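Local coordinates for protein ubiquinol-cytochrome C chaperone (Brucella abortus NCTC 8038, PDB 6RWT) that probably acts as an assembly chaperone of respiratory complex III, as does its mitochondrial homolog Cbp3, which interacts with newly synthesized cytochrome b, at residues 47-52 and 146-151; 54-59 and 150-155; 95-98 and 102-105. All coordinates share one frame; numbering follows the deposited sequence. Where two conformers were deposited one is given.

Interaction 1 (47-52 and 146-151)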
loop_
_atom_site.group_PDB
_atom_site.type_symbol
_atom_site.label_atom_id
_atom_site.label_comp_id
_atom_site.label_asym_id
_atom_site.label_seq_id
_atom_site.Cartn_x
_atom_site.Cartn_y
_atom_site.Cartn_z
ATOM N N TYR A 47 -6.050 -1.425 8.397
ATOM C CA TYR A 47 -4.764 -0.727 8.228
ATOM C C TYR A 47 -3.691 -1.647 7.593
ATOM O O TYR A 47 -2.924 -1.202 6.719
ATOM C CB TYR A 47 -4.260 -0.097 9.552
ATOM C CG TYR A 47 -2.801 0.319 9.455
ATOM C CD1 TYR A 47 -2.441 1.572 8.968
ATOM C CD2 TYR A 47 -1.772 -0.587 9.762
ATOM C CE1 TYR A 47 -1.104 1.936 8.833
ATOM C CE2 TYR A 47 -0.434 -0.243 9.616
ATOM C CZ TYR A 47 -0.098 1.017 9.150
ATOM O OH TYR A 47 1.227 1.360 8.986
ATOM N N GLU A 48 -3.622 -2.917 8.021
ATOM C CA GLU A 48 -2.620 -3.834 7.451
ATOM C C GLU A 48 -2.847 -4.006 5.941
ATOM O O GLU A 48 -1.888 -4.043 5.167
ATOM C CB GLU A 48 -2.601 -5.205 8.158
ATOM C CG GLU A 48 -2.160 -5.214 9.628
ATOM C CD GLU A 48 -0.761 -4.654 9.886
ATOM O OE1 GLU A 48 0.085 -4.632 8.966
ATOM O OE2 GLU A 48 -0.486 -4.245 11.044
ATOM N N MET A 49 -4.102 -4.096 5.513
ATOM C CA MET A 49 -4.393 -4.208 4.076
ATOM C C MET A 49 -4.112 -2.899 3.319
ATOM O O MET A 49 -3.525 -2.933 2.223
ATOM C CB MET A 49 -5.830 -4.700 3.824
ATOM C CG MET A 49 -6.102 -6.149 4.257
ATOM S SD MET A 49 -5.068 -7.389 3.432
ATOM C CE MET A 49 -3.772 -7.579 4.635
ATOM N N LEU A 50 -4.472 -1.748 3.882
ATOM C CA LEU A 50 -4.163 -0.482 3.198
ATOM C C LEU A 50 -2.647 -0.274 3.058
ATOM O O LEU A 50 -2.154 0.027 1.973
ATOM C CB LEU A 50 -4.816 0.712 3.899
ATOM C CG LEU A 50 -4.597 2.085 3.243
ATOM C CD1 LEU A 50 -5.208 2.181 1.846
ATOM C CD2 LEU A 50 -5.136 3.190 4.135
ATOM N N SER A 51 -1.918 -0.452 4.161
ATOM C CA SER A 51 -0.458 -0.290 4.160
ATOM C C SER A 51 0.254 -1.266 3.206
ATOM O O SER A 51 1.221 -0.881 2.539
ATOM C CB SER A 51 0.109 -0.389 5.591
ATOM O OG SER A 51 -0.132 -1.649 6.186
ATOM N N LEU A 52 -0.233 -2.509 3.126
ATOM C CA LEU A 52 0.313 -3.480 2.166
ATOM C C LEU A 52 0.195 -2.970 0.721
ATOM O O LEU A 52 1.153 -3.065 -0.051
ATOM C CB LEU A 52 -0.387 -4.843 2.323
ATOM C CG LEU A 52 -0.078 -5.934 1.294
ATOM C CD1 LEU A 52 1.403 -6.284 1.303
ATOM C CD2 LEU A 52 -0.921 -7.176 1.568
ATOM N N CYS A 146 0.386 -18.170 2.924
ATOM C CA CYS A 146 0.955 -18.489 1.603
ATOM C C CYS A 146 0.036 -18.083 0.434
ATOM O O CYS A 146 0.517 -17.769 -0.653
ATOM C CB CYS A 146 1.309 -19.975 1.523
ATOM S SG CYS A 146 2.678 -20.443 2.613
ATOM N N TYR A 147 -1.275 -18.099 0.665
ATOM C CA TYR A 147 -2.274 -17.587 -0.301
ATOM C C TYR A 147 -2.133 -16.068 -0.504
ATOM O O TYR A 147 -2.113 -15.571 -1.641
ATOM C CB TYR A 147 -3.701 -17.860 0.199
ATOM C CG TYR A 147 -4.473 -18.954 -0.497
ATOM C CD1 TYR A 147 -5.132 -18.701 -1.699
ATOM C CD2 TYR A 147 -4.605 -20.221 0.072
ATOM C CE1 TYR A 147 -5.869 -19.688 -2.338
ATOM C CE2 TYR A 147 -5.342 -21.217 -0.559
ATOM C CZ TYR A 147 -5.973 -20.943 -1.765
ATOM O OH TYR A 147 -6.706 -21.915 -2.410
ATOM N N LEU A 148 -2.058 -15.339 0.606
ATOM C CA LEU A 148 -1.885 -13.885 0.550
ATOM C C LEU A 148 -0.529 -13.541 -0.090
ATOM O O LEU A 148 -0.441 -12.619 -0.906
ATOM C CB LEU A 148 -2.017 -13.258 1.940
ATOM C CG LEU A 148 -1.929 -11.725 2.020
ATOM C CD1 LEU A 148 -2.938 -11.040 1.105
ATOM C CD2 LEU A 148 -2.099 -11.233 3.454
ATOM N N GLY A 149 0.511 -14.292 0.265
ATOM C CA GLY A 149 1.827 -14.111 -0.343
ATOM C C GLY A 149 1.843 -14.307 -1.855
ATOM O O GLY A 149 2.472 -13.526 -2.578
ATOM N N ALA A 150 1.144 -15.332 -2.339
ATOM C CA ALA A 150 0.992 -15.540 -3.787
ATOM C C ALA A 150 0.335 -14.334 -4.469
ATOM O O ALA A 150 0.795 -13.892 -5.522
ATOM C CB ALA A 150 0.201 -16.811 -4.074
ATOM N N TYR A 151 -0.724 -13.803 -3.858
ATOM C CA TYR A 151 -1.374 -12.572 -4.350
ATOM C C TYR A 151 -0.397 -11.388 -4.404
ATOM O O TYR A 151 -0.336 -10.677 -5.407
ATOM C CB TYR A 151 -2.602 -12.234 -3.496
ATOM C CG TYR A 151 -3.181 -10.839 -3.680
ATOM C CD1 TYR A 151 -4.047 -10.544 -4.737
ATOM C CD2 TYR A 151 -2.886 -9.820 -2.771
ATOM C CE1 TYR A 151 -4.579 -9.270 -4.893
ATOM C CE2 TYR A 151 -3.409 -8.543 -2.923
ATOM C CZ TYR A 151 -4.268 -8.273 -3.977
ATOM O OH TYR A 151 -4.805 -7.009 -4.124
#
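Met-49 and Leu-52 meet Leu-148 in a small apolar contact between two helices, 43-61 and 145-161, in the buried interior of this all-helical chaperone. The two backbones are well apart here. The nearest CA atoms, those of Met-49 and Leu-148, are 10.6 Å from each other, so side chains bridge the gap. All three touching residues are buried, yet the contact buries just 105 Å², both sides summed.

Leu-148 carries its side of the contact. Its CG stands anti to the backbone N (chi1 -177°), and this sends the forked end out toward helix 43-61. The two methyls divide the work. CD2 meets Met-49 CE at 4.2 Å, and the two side chains reach for each other tip to tip. CD1 faces Leu-52 CD2 at 4.4 Å. The fork therefore faces two residues of 47-52 that are three positions apart. Met-49 starts out beside the line between the helices rather than along it. Bends at chi2 and chi3 (-60° and 96°) bring its terminal methyl round to Leu-148. Leu-52 leaves its backbone toward the partner helix, and its CD2 does the touching. These are loose van der Waals distances between methyl groups.

A polar link runs close by. His-53 is hydrogen-bonded through ND1 to Met-49 O and through NE2 to Tyr-151 OH, which ties the two helices together beside the methyl cluster. Ile-135 of helix 124-135 touches both Met-49 and Leu-148, while Tyr-115 of helix 100-120 packs on Leu-52, so two further helices border the contact.

Interaction 2 (54-59 and 150-155)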
loop_
_atom_site.group_PDB
_atom_site.type_symbol
_atom_site.label_atom_id
_atom_site.label_comp_id
_atom_site.label_asym_id
_atom_site.label_seq_id
_atom_site.Cartn_x
_atom_site.Cartn_y
_atom_site.Cartn_z
ATOM N N ILE A 54 -0.427 0.233 -0.339
ATOM C CA ILE A 54 0.389 1.443 -0.472
ATOM C C ILE A 54 1.877 1.078 -0.672
ATOM O O ILE A 54 2.530 1.598 -1.589
ATOM C CB ILE A 54 0.188 2.395 0.744
ATOM C CG1 ILE A 54 -1.231 2.973 0.748
ATOM C CG2 ILE A 54 1.237 3.506 0.770
ATOM C CD1 ILE A 54 -1.515 4.049 -0.291
ATOM N N PHE A 55 2.389 0.155 0.151
ATOM C CA PHE A 55 3.748 -0.347 -0.011
ATOM C C PHE A 55 4.008 -0.837 -1.448
ATOM O O PHE A 55 5.037 -0.524 -2.040
ATOM C CB PHE A 55 4.069 -1.487 0.985
ATOM C CG PHE A 55 5.131 -2.422 0.479
ATOM C CD1 PHE A 55 6.468 -2.094 0.598
ATOM C CD2 PHE A 55 4.785 -3.603 -0.186
ATOM C CE1 PHE A 55 7.451 -2.929 0.076
ATOM C CE2 PHE A 55 5.756 -4.433 -0.717
ATOM C CZ PHE A 55 7.094 -4.096 -0.579
ATOM N N LEU A 56 3.099 -1.652 -1.980
ATOM C CA LEU A 56 3.279 -2.189 -3.339
ATOM C C LEU A 56 3.437 -1.073 -4.372
ATOM O O LEU A 56 4.294 -1.165 -5.261
ATOM C CB LEU A 56 2.134 -3.134 -3.729
ATOM C CG LEU A 56 2.262 -4.573 -3.220
ATOM C CD1 LEU A 56 0.917 -5.288 -3.199
ATOM C CD2 LEU A 56 3.273 -5.360 -4.050
ATOM N N ALA A 57 2.632 -0.022 -4.246
ATOM C CA ALA A 57 2.750 1.144 -5.148
ATOM C C ALA A 57 4.094 1.881 -5.006
ATOM O O ALA A 57 4.763 2.166 -6.004
ATOM C CB ALA A 57 1.593 2.108 -4.925
ATOM N N LEU A 58 4.482 2.183 -3.773
ATOM C CA LEU A 58 5.751 2.883 -3.516
ATOM C C LEU A 58 6.960 2.061 -3.978
ATOM O O LEU A 58 7.904 2.614 -4.554
ATOM C CB LEU A 58 5.895 3.242 -2.029
ATOM C CG LEU A 58 4.809 4.122 -1.385
ATOM C CD1 LEU A 58 5.144 4.432 0.072
ATOM C CD2 LEU A 58 4.532 5.400 -2.155
ATOM N N HIS A 59 6.916 0.752 -3.717
ATOM C CA HIS A 59 7.963 -0.196 -4.125
ATOM C C HIS A 59 8.179 -0.186 -5.647
ATOM O O HIS A 59 9.327 -0.197 -6.116
ATOM C CB HIS A 59 7.588 -1.592 -3.592
ATOM C CG HIS A 59 8.531 -2.687 -3.978
ATOM N ND1 HIS A 59 8.247 -3.581 -4.986
ATOM C CD2 HIS A 59 9.740 -3.049 -3.481
ATOM C CE1 HIS A 59 9.245 -4.440 -5.103
ATOM N NE2 HIS A 59 10.162 -4.143 -4.198
ATOM N N ALA A 150 1.144 -15.332 -2.339
ATOM C CA ALA A 150 0.992 -15.540 -3.787
ATOM C C ALA A 150 0.335 -14.334 -4.469
ATOM O O ALA A 150 0.795 -13.892 -5.522
ATOM C CB ALA A 150 0.201 -16.811 -4.074
ATOM N N TYR A 151 -0.724 -13.803 -3.858
ATOM C CA TYR A 151 -1.374 -12.572 -4.350
ATOM C C TYR A 151 -0.397 -11.388 -4.404
ATOM O O TYR A 151 -0.336 -10.677 -5.407
ATOM C CB TYR A 151 -2.602 -12.234 -3.496
ATOM C CG TYR A 151 -3.181 -10.839 -3.680
ATOM C CD1 TYR A 151 -4.047 -10.544 -4.737
ATOM C CD2 TYR A 151 -2.886 -9.820 -2.771
ATOM C CE1 TYR A 151 -4.579 -9.270 -4.893
ATOM C CE2 TYR A 151 -3.409 -8.543 -2.923
ATOM C CZ TYR A 151 -4.268 -8.273 -3.977
ATOM O OH TYR A 151 -4.805 -7.009 -4.124
ATOM N N VAL A 152 0.388 -11.203 -3.346
ATOM C CA VAL A 152 1.345 -10.083 -3.278
ATOM C C VAL A 152 2.430 -10.199 -4.370
ATOM O O VAL A 152 2.743 -9.215 -5.040
ATOM C CB VAL A 152 1.953 -9.938 -1.857
ATOM C CG1 VAL A 152 3.069 -8.899 -1.830
ATOM C CG2 VAL A 152 0.873 -9.542 -0.855
ATOM N N LEU A 153 2.977 -11.398 -4.558
ATOM C CA LEU A 153 3.955 -11.658 -5.629
ATOM C C LEU A 153 3.385 -11.347 -7.026
ATOM O O LEU A 153 4.048 -10.689 -7.830
ATOM C CB LEU A 153 4.472 -13.103 -5.563
ATOM C CG LEU A 153 5.485 -13.377 -4.444
ATOM C CD1 LEU A 153 5.477 -14.842 -4.017
ATOM C CD2 LEU A 153 6.880 -12.939 -4.875
ATOM N N GLN A 154 2.157 -11.790 -7.298
ATOM C CA GLN A 154 1.501 -11.498 -8.583
ATOM C C GLN A 154 1.217 -9.998 -8.794
ATOM O O GLN A 154 1.366 -9.500 -9.912
ATOM C CB GLN A 154 0.212 -12.315 -8.745
ATOM C CG GLN A 154 0.446 -13.813 -8.875
ATOM C CD GLN A 154 -0.842 -14.594 -9.068
ATOM O OE1 GLN A 154 -1.741 -14.164 -9.787
ATOM N NE2 GLN A 154 -0.929 -15.760 -8.437
ATOM N N CYS A 155 0.833 -9.278 -7.733
ATOM C CA CYS A 155 0.671 -7.815 -7.822
ATOM C C CYS A 155 2.005 -7.118 -8.171
ATOM O O CYS A 155 2.035 -6.187 -8.981
ATOM C CB CYS A 155 0.097 -7.227 -6.516
ATOM S SG CYS A 155 -1.653 -7.595 -6.165
#
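Helices 43-61 and 145-161 come close at Leu-56 and Cys-155, whose CA atoms lie 7.7 Å apart. Leu-56 is the one side chain of 54-59 that makes the contact. Its CD1 and CD2 go to different partners, Cys-155 and Val-152, which are close to a turn apart on the other helix. CD1 rests on Cys-155 CB at 3.9 Å. CD2 lies 4.2 Å from Val-152 CG1 and 4.0 Å from the backbone oxygen Val-152 O, so this methyl touches main chain as well as side chain. The Leu-56 and Val-152 side chains cross at a slant rather than meeting end on.

The pattern is that of helix-helix packing in an all-helical fold, with one leucine of helix 43-61 set against a pair of residues of helix 145-161. The three residues are buried, and the contact buries 145 Å², both sides summed.

Cys-155 presents its CB, not its sulfur, as the nearest atom to Leu-56. Its SG is anti to the carbonyl carbon (chi1 -71°) and sits instead over one face of the Tyr-151 ring. There it lies 3.5 Å above the ring plane, offset toward the rim. Tyr-151 is one turn earlier on the same helix, and Phe-33 meets its ring edge-to-face.

Elsewhere on helix 43-61, Ile-54 packs on Ile-24 of helix 2-28 and Phe-55 on Leu-119 of helix 100-120. His-59 NE2 is hydrogen-bonded to Asp-120 OD1 at the end of helix 100-120.

Interaction 3 (95-98 and 102-105)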
loop_
_atom_site.group_PDB
_atom_site.type_symbol
_atom_site.label_atom_id
_atom_site.label_comp_id
_atom_site.label_asym_id
_atom_site.label_seq_id
_atom_site.Cartn_x
_atom_site.Cartn_y
_atom_site.Cartn_z
ATOM N N GLN A 95 -2.687 14.106 22.680
ATOM C CA GLN A 95 -2.716 14.019 24.151
ATOM C C GLN A 95 -2.076 12.716 24.648
ATOM O O GLN A 95 -2.598 11.626 24.408
ATOM C CB GLN A 95 -4.160 14.124 24.677
ATOM C CG GLN A 95 -4.279 14.300 26.191
ATOM C CD GLN A 95 -4.248 12.991 26.972
ATOM O OE1 GLN A 95 -4.966 12.043 26.651
ATOM N NE2 GLN A 95 -3.417 12.940 28.009
ATOM N N GLY A 96 -0.935 12.837 25.326
ATOM C CA GLY A 96 -0.181 11.668 25.788
ATOM C C GLY A 96 0.536 10.878 24.697
ATOM O O GLY A 96 1.097 9.813 24.985
ATOM N N VAL A 97 0.528 11.384 23.457
ATOM C CA VAL A 97 1.220 10.746 22.326
ATOM C C VAL A 97 1.998 11.822 21.549
ATOM O O VAL A 97 1.628 12.202 20.432
ATOM C CB VAL A 97 0.271 9.966 21.380
ATOM C CG1 VAL A 97 1.085 9.062 20.458
ATOM C CG2 VAL A 97 -0.729 9.124 22.165
ATOM N N PRO A 98 3.089 12.324 22.146
ATOM C CA PRO A 98 3.967 13.218 21.401
ATOM C C PRO A 98 4.631 12.494 20.226
ATOM O O PRO A 98 4.758 11.253 20.241
ATOM C CB PRO A 98 5.007 13.650 22.446
ATOM C CG PRO A 98 4.958 12.599 23.494
ATOM C CD PRO A 98 3.532 12.157 23.543
ATOM N N LYS A 102 5.504 11.041 13.463
ATOM C CA LYS A 102 6.838 10.456 13.296
ATOM C C LYS A 102 6.837 8.974 13.673
ATOM O O LYS A 102 7.414 8.152 12.955
ATOM C CB LYS A 102 7.878 11.222 14.126
ATOM C CG LYS A 102 8.183 12.613 13.588
ATOM C CD LYS A 102 8.833 13.499 14.644
ATOM C CE LYS A 102 9.106 14.896 14.106
ATOM N NZ LYS A 102 9.677 15.794 15.150
ATOM N N LYS A 103 6.169 8.632 14.779
ATOM C CA LYS A 103 6.041 7.226 15.203
ATOM C C LYS A 103 5.236 6.387 14.193
ATOM O O LYS A 103 5.589 5.228 13.917
ATOM C CB LYS A 103 5.413 7.130 16.603
ATOM C CG LYS A 103 6.291 7.670 17.736
ATOM C CD LYS A 103 5.477 7.787 19.014
ATOM C CE LYS A 103 6.304 8.271 20.195
ATOM N NZ LYS A 103 5.409 8.644 21.327
ATOM N N LEU A 104 4.159 6.955 13.644
ATOM C CA LEU A 104 3.369 6.256 12.611
ATOM C C LEU A 104 4.169 5.989 11.351
ATOM O O LEU A 104 4.111 4.894 10.794
ATOM C CB LEU A 104 2.154 7.063 12.195
ATOM C CG LEU A 104 0.966 7.041 13.122
ATOM C CD1 LEU A 104 1.426 7.439 14.492
ATOM C CD2 LEU A 104 0.029 8.077 12.570
ATOM N N ALA A 105 4.896 7.000 10.888
ATOM C CA ALA A 105 5.783 6.818 9.730
ATOM C C ALA A 105 6.834 5.716 9.936
ATOM O O ALA A 105 7.039 4.881 9.043
ATOM C CB ALA A 105 6.445 8.136 9.357
#
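Lys-103 and Pro-98 join the start of helix 100-120 to the loop that leads into it. This is a local lysine-to-carbonyl bond where a loop enters a helix, in the all-helical fold of the ubiquinol-cytochrome c chaperone family. It lies at the surface, with about 21 Å between its centre and that of the chain.

The polar part is one hydrogen bond. Lys-103 NZ donates to Pro-98 O at 2.9 Å. The angle at the oxygen, C=O...N, is 157°, so the ammonium group approaches nearly head-on to the carbonyl. The bond closes a short loop, since acceptor and donor are five residues apart in sequence. NZ thus reaches back to a carbonyl just before the helix. The shape of the side chain gives it this reach. CG is anti to the carbonyl carbon of Lys-103 (chi1 -68°), and from there the chain runs extended to the loop.

The rest is non-bonded contact, and it is slight. The methyl Val-97 CG1 is 4.4 Å from the ammonium nitrogen Lys-103 NZ, a marginal van der Waals approach. The contact buries 102 Å², both sides summed, and more than half of this is on Lys-103. Val-97, Pro-98 and Lys-103 also touch a crystal neighbour, so the crystal may influence how the lysine is placed. Further along the helix, Leu-104 packs on Leu-87 and Ala-105 on Phe-80, so the residues that follow Lys-103 pack on helix 66-89.

The last carbons of the lysine run beside the acceptor as well: Lys-103 CD is 3.7 Å and CE 3.4 Å from Pro-98 O, and the nitrogen stands only 16° from the carbonyl plane.

In the fold
Interactions 1 and 2 are successive parts of one interface between helices 43-61 and 145-161. Their centres are 8 Å apart, they share Ala-150 and Tyr-151, and they touch where Leu-52 CD2 meets Val-152 CG2 at 3.8 Å. The helices draw together from interaction 1 to interaction 2. Interaction 3 touches neither. Its centre is about 25 Å from that of interaction 1 and 27 Å from that of interaction 2, but the nearest atoms are about 5 Å and 9 Å apart. Along the chain it falls inside the loop that each of them closes. A bound magnesium ion lies about 12 Å from the Met-49 side chain, too far for Met-49 to be a ligand of it.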